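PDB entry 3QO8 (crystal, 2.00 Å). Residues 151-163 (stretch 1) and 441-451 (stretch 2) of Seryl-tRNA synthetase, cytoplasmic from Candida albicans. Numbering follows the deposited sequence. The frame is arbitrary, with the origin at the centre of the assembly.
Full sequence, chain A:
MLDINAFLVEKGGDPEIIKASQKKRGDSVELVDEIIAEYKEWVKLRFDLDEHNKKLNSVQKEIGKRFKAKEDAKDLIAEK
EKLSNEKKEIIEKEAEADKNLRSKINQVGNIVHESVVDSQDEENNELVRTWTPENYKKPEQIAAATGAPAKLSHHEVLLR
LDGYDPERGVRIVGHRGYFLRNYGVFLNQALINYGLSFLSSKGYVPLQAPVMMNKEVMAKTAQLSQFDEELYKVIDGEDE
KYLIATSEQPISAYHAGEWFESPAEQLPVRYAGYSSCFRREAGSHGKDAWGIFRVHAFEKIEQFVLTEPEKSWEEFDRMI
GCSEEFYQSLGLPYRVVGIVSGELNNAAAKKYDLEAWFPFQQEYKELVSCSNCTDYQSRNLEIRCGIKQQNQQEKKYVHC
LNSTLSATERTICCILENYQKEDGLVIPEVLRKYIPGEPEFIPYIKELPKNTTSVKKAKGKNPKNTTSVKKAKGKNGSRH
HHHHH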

# COMPACT_ATOMS: atom_id res chain seq x y z
N LYS A 151 -2.78 32.68 -8.37
CA LYS A 151 -2.12 33.35 -7.25
C LYS A 151 -1.44 32.35 -6.30
O LYS A 151 -0.43 32.67 -5.68
CB LYS A 151 -3.15 34.18 -6.48
CG LYS A 151 -2.59 35.01 -5.35
CD LYS A 151 -3.67 35.90 -4.77
CE LYS A 151 -3.24 36.51 -3.45
NZ LYS A 151 -2.03 37.35 -3.59
N LEU A 152 -1.99 31.14 -6.20
CA LEU A 152 -1.49 30.18 -5.22
C LEU A 152 -0.92 28.95 -5.90
O LEU A 152 -1.40 28.55 -6.95
CB LEU A 152 -2.61 29.73 -4.29
CG LEU A 152 -3.29 30.86 -3.52
CD1 LEU A 152 -4.40 30.30 -2.67
CD2 LEU A 152 -2.26 31.60 -2.69
N SER A 153 0.09 28.34 -5.29
CA SER A 153 0.61 27.05 -5.78
C SER A 153 -0.37 25.94 -5.42
O SER A 153 -1.25 26.12 -4.58
CB SER A 153 1.94 26.74 -5.11
OG SER A 153 1.69 26.52 -3.73
N HIS A 154 -0.20 24.77 -6.03
CA HIS A 154 -1.09 23.66 -5.71
C HIS A 154 -1.12 23.37 -4.22
O HIS A 154 -2.18 23.10 -3.67
CB HIS A 154 -0.70 22.40 -6.49
CG HIS A 154 0.75 22.06 -6.39
ND1 HIS A 154 1.27 21.29 -5.37
CD2 HIS A 154 1.80 22.36 -7.20
CE1 HIS A 154 2.57 21.13 -5.55
NE2 HIS A 154 2.92 21.77 -6.65
N HIS A 155 0.02 23.45 -3.54
CA HIS A 155 -0.00 23.09 -2.12
C HIS A 155 -0.71 24.14 -1.26
O HIS A 155 -1.34 23.81 -0.26
CB HIS A 155 1.39 22.73 -1.58
CG HIS A 155 2.34 23.88 -1.54
ND1 HIS A 155 2.48 24.69 -0.44
CD2 HIS A 155 3.23 24.34 -2.46
CE1 HIS A 155 3.40 25.61 -0.68
NE2 HIS A 155 3.87 25.41 -1.90
N GLU A 156 -0.63 25.40 -1.68
CA GLU A 156 -1.33 26.48 -1.00
C GLU A 156 -2.84 26.38 -1.18
O GLU A 156 -3.61 26.53 -0.24
CB GLU A 156 -0.82 27.85 -1.51
CG GLU A 156 0.55 28.22 -0.93
CD GLU A 156 1.20 29.42 -1.63
OE1 GLU A 156 1.00 29.59 -2.85
OE2 GLU A 156 1.93 30.19 -0.96
N VAL A 157 -3.27 26.12 -2.41
CA VAL A 157 -4.68 25.87 -2.66
C VAL A 157 -5.17 24.72 -1.77
O VAL A 157 -6.17 24.86 -1.06
CB VAL A 157 -4.94 25.52 -4.13
CG1 VAL A 157 -6.42 25.15 -4.35
CG2 VAL A 157 -4.52 26.71 -5.03
N LEU A 158 -4.47 23.60 -1.80
CA LEU A 158 -4.93 22.43 -1.05
C LEU A 158 -4.98 22.72 0.44
O LEU A 158 -5.88 22.27 1.12
CB LEU A 158 -4.03 21.22 -1.32
CG LEU A 158 -4.55 19.83 -0.91
CD1 LEU A 158 -5.98 19.56 -1.42
CD2 LEU A 158 -3.58 18.77 -1.41
N LEU A 159 -4.03 23.50 0.94
CA LEU A 159 -4.07 23.89 2.34
C LEU A 159 -5.28 24.79 2.63
O LEU A 159 -5.98 24.61 3.62
CB LEU A 159 -2.78 24.61 2.74
CG LEU A 159 -2.53 24.71 4.24
CD1 LEU A 159 -2.36 23.31 4.82
CD2 LEU A 159 -1.30 25.55 4.52
N ARG A 160 -5.54 25.78 1.78
CA ARG A 160 -6.65 26.69 2.04
C ARG A 160 -7.98 25.95 2.00
O ARG A 160 -8.94 26.35 2.67
CB ARG A 160 -6.64 27.87 1.05
CG ARG A 160 -5.51 28.87 1.28
CD ARG A 160 -5.91 30.26 0.79
NE ARG A 160 -7.05 30.79 1.54
CZ ARG A 160 -7.71 31.90 1.23
NH1 ARG A 160 -7.35 32.61 0.18
NH2 ARG A 160 -8.73 32.30 1.98
N LEU A 161 -8.04 24.86 1.24
CA LEU A 161 -9.24 24.04 1.15
C LEU A 161 -9.37 23.07 2.33
O LEU A 161 -10.38 22.38 2.46
CB LEU A 161 -9.26 23.25 -0.17
CG LEU A 161 -9.42 24.07 -1.45
CD1 LEU A 161 -9.22 23.20 -2.70
CD2 LEU A 161 -10.79 24.74 -1.48
N ASP A 162 -8.35 23.03 3.17
CA ASP A 162 -8.26 22.02 4.22
C ASP A 162 -8.40 20.63 3.59
O ASP A 162 -9.16 19.80 4.07
CB ASP A 162 -9.36 22.23 5.27
CG ASP A 162 -9.13 21.41 6.53
OD1 ASP A 162 -7.96 21.10 6.85
OD2 ASP A 162 -10.13 21.09 7.21
N GLY A 163 -7.66 20.39 2.51
CA GLY A 163 -7.79 19.15 1.76
C GLY A 163 -6.66 18.17 1.97
O GLY A 163 -6.64 17.08 1.39
N PHE A 441 -18.34 23.91 -6.84
CA PHE A 441 -17.37 24.84 -6.28
C PHE A 441 -17.23 24.52 -4.81
O PHE A 441 -18.20 24.19 -4.16
CB PHE A 441 -17.87 26.29 -6.44
CG PHE A 441 -17.10 27.31 -5.62
CD1 PHE A 441 -15.93 27.88 -6.11
CD2 PHE A 441 -17.57 27.70 -4.38
CE1 PHE A 441 -15.23 28.83 -5.36
CE2 PHE A 441 -16.88 28.66 -3.62
CZ PHE A 441 -15.71 29.22 -4.12
N ILE A 442 -16.01 24.60 -4.29
CA ILE A 442 -15.80 24.44 -2.86
C ILE A 442 -14.97 25.61 -2.32
O ILE A 442 -13.97 26.00 -2.93
CB ILE A 442 -15.16 23.08 -2.52
CG1 ILE A 442 -13.79 22.91 -3.16
CG2 ILE A 442 -16.10 21.93 -2.95
CD1 ILE A 442 -13.07 21.59 -2.75
N PRO A 443 -15.42 26.19 -1.20
CA PRO A 443 -14.80 27.42 -0.69
C PRO A 443 -13.49 27.18 0.06
O PRO A 443 -13.30 26.12 0.64
CB PRO A 443 -15.85 27.95 0.29
CG PRO A 443 -16.56 26.72 0.76
CD PRO A 443 -16.62 25.81 -0.43
N TYR A 444 -12.61 28.17 0.01
CA TYR A 444 -11.44 28.18 0.88
C TYR A 444 -11.96 28.23 2.31
O TYR A 444 -12.93 28.93 2.60
CB TYR A 444 -10.57 29.40 0.60
CG TYR A 444 -9.78 29.30 -0.69
CD1 TYR A 444 -9.33 28.08 -1.16
CD2 TYR A 444 -9.51 30.44 -1.45
CE1 TYR A 444 -8.61 27.99 -2.34
CE2 TYR A 444 -8.80 30.36 -2.63
CZ TYR A 444 -8.35 29.13 -3.07
OH TYR A 444 -7.64 29.04 -4.24
N ILE A 445 -11.31 27.48 3.19
CA ILE A 445 -11.76 27.32 4.56
C ILE A 445 -10.76 27.94 5.51
O ILE A 445 -11.11 28.36 6.61
CB ILE A 445 -11.89 25.81 4.91
CG1 ILE A 445 -13.08 25.18 4.19
CG2 ILE A 445 -12.03 25.61 6.41
CD1 ILE A 445 -13.27 23.73 4.53
N LYS A 446 -9.50 27.99 5.09
CA LYS A 446 -8.41 28.47 5.93
C LYS A 446 -7.64 29.54 5.17
O LYS A 446 -7.67 29.56 3.94
CB LYS A 446 -7.46 27.31 6.27
CG LYS A 446 -8.16 26.09 6.85
CD LYS A 446 -7.19 25.08 7.46
CE LYS A 446 -6.32 24.43 6.39
NZ LYS A 446 -5.55 23.25 6.89
N GLU A 447 -6.97 30.42 5.90
CA GLU A 447 -6.07 31.40 5.29
C GLU A 447 -4.65 30.85 5.34
O GLU A 447 -4.33 30.05 6.21
CB GLU A 447 -6.13 32.73 6.05
CG GLU A 447 -7.50 33.37 6.10
CD GLU A 447 -7.69 34.45 5.05
OE1 GLU A 447 -6.72 34.75 4.31
OE2 GLU A 447 -8.81 35.00 4.95
N LEU A 448 -3.79 31.29 4.43
CA LEU A 448 -2.38 30.94 4.53
C LEU A 448 -1.74 31.84 5.58
O LEU A 448 -2.11 33.01 5.70
CB LEU A 448 -1.65 31.12 3.19
CG LEU A 448 -2.06 30.27 1.99
CD1 LEU A 448 -1.19 30.64 0.80
CD2 LEU A 448 -1.94 28.80 2.32
N PRO A 449 -0.79 31.31 6.35
CA PRO A 449 -0.11 32.14 7.35
C PRO A 449 0.55 33.37 6.71
O PRO A 449 0.49 34.45 7.28
CB PRO A 449 0.95 31.20 7.94
CG PRO A 449 1.10 30.10 6.94
CD PRO A 449 -0.25 29.94 6.31
N LYS A 450 1.13 33.20 5.53
CA LYS A 450 1.91 34.27 4.90
C LYS A 450 1.07 35.38 4.25
O LYS A 450 1.32 36.56 4.48
CB LYS A 450 2.91 33.70 3.89
CG LYS A 450 2.32 33.35 2.54
CD LYS A 450 3.37 33.52 1.44
CE LYS A 450 2.75 33.38 0.06
NZ LYS A 450 3.77 33.64 -1.01
N ASN A 451 0.08 34.99 3.44
CA ASN A 451 -0.73 35.93 2.65
C ASN A 451 -0.06 37.28 2.38
O ASN A 451 -0.50 38.05 1.51
CB ASN A 451 -2.12 36.11 3.25
CG ASN A 451 -2.09 36.82 4.60
OD1 ASN A 451 -1.20 37.62 4.88
ND2 ASN A 451 -3.08 36.51 5.44
O HOH W 1 4.26 31.00 -2.15

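Stretch 1 is built around a short helix, and stretch 2 runs past it as a strand that gives way to an extended loop, burying 902 Å² between them. The two backbones come closest near the helix's C-terminal end, where Arg 160 CA lies 4.6 Å from Lys 446 CA. Carbonyl oxygens near a helix's C-terminal end can lack an amide of their own helix; Arg 160 O finds its partners in the loop instead, accepting two hydrogen bonds: from Ile 445 N at 2.7 Å and Lys 446 N at 3.0 Å.

Arg 160 is the hub. Its chi angles (m, t, p) fold the chain so that NE donates to Lys 446 O at 2.8 Å, nearly straight at 169°, in the plane of the guanidinium. The same conformation lays CD over the face of the Tyr 444 ring, 4.3 Å from its centroid, a CH-pi contact that suits a methylene made slightly positive by the neighbouring nitrogen. Tyr 444 CD2 covers one face of the guanidinium and Glu 447 OE1 the opposite face; that oxygen, 3.9 Å from Arg 160 NH2, contributes charge attraction alone.

Leucines, whose branched, uncharged ends suit such packing, supply the apolar contacts beside these groups. Leu 161 (m, t) starts with its CA-to-CB bond directed away, yet its end returns, placing CD2 3.7 Å from Tyr 444 CD1 and 3.9 Å from Ile 442 CG1. Leu 448, also m, t, reaches Leu 152 CD2 with CD1 (3.8 Å) and Leu 159 CD2 with CD2 (4.0 Å).

At the helix start, Ser 153 (p) caps Glu 156 N through OG at 3.3 Å, while Glu 156 OE1 accepts from Ser 153 N at 2.9 Å. Glu 156 OE2 faces Lys 450 NZ in a long, 3.9 Å salt bridge, supplemented by a bridging water. Beyond the helix, Asp 162 adopts positive phi in a Schellman motif. Its CA-to-CB bond points toward the loop and, with chi1 t, it offers a carboxylate; Lys 446 (m, t, m, t) starts sideways but has the length to bring NZ within 3.2 Å of Asp 162 OD1, a salt bridge.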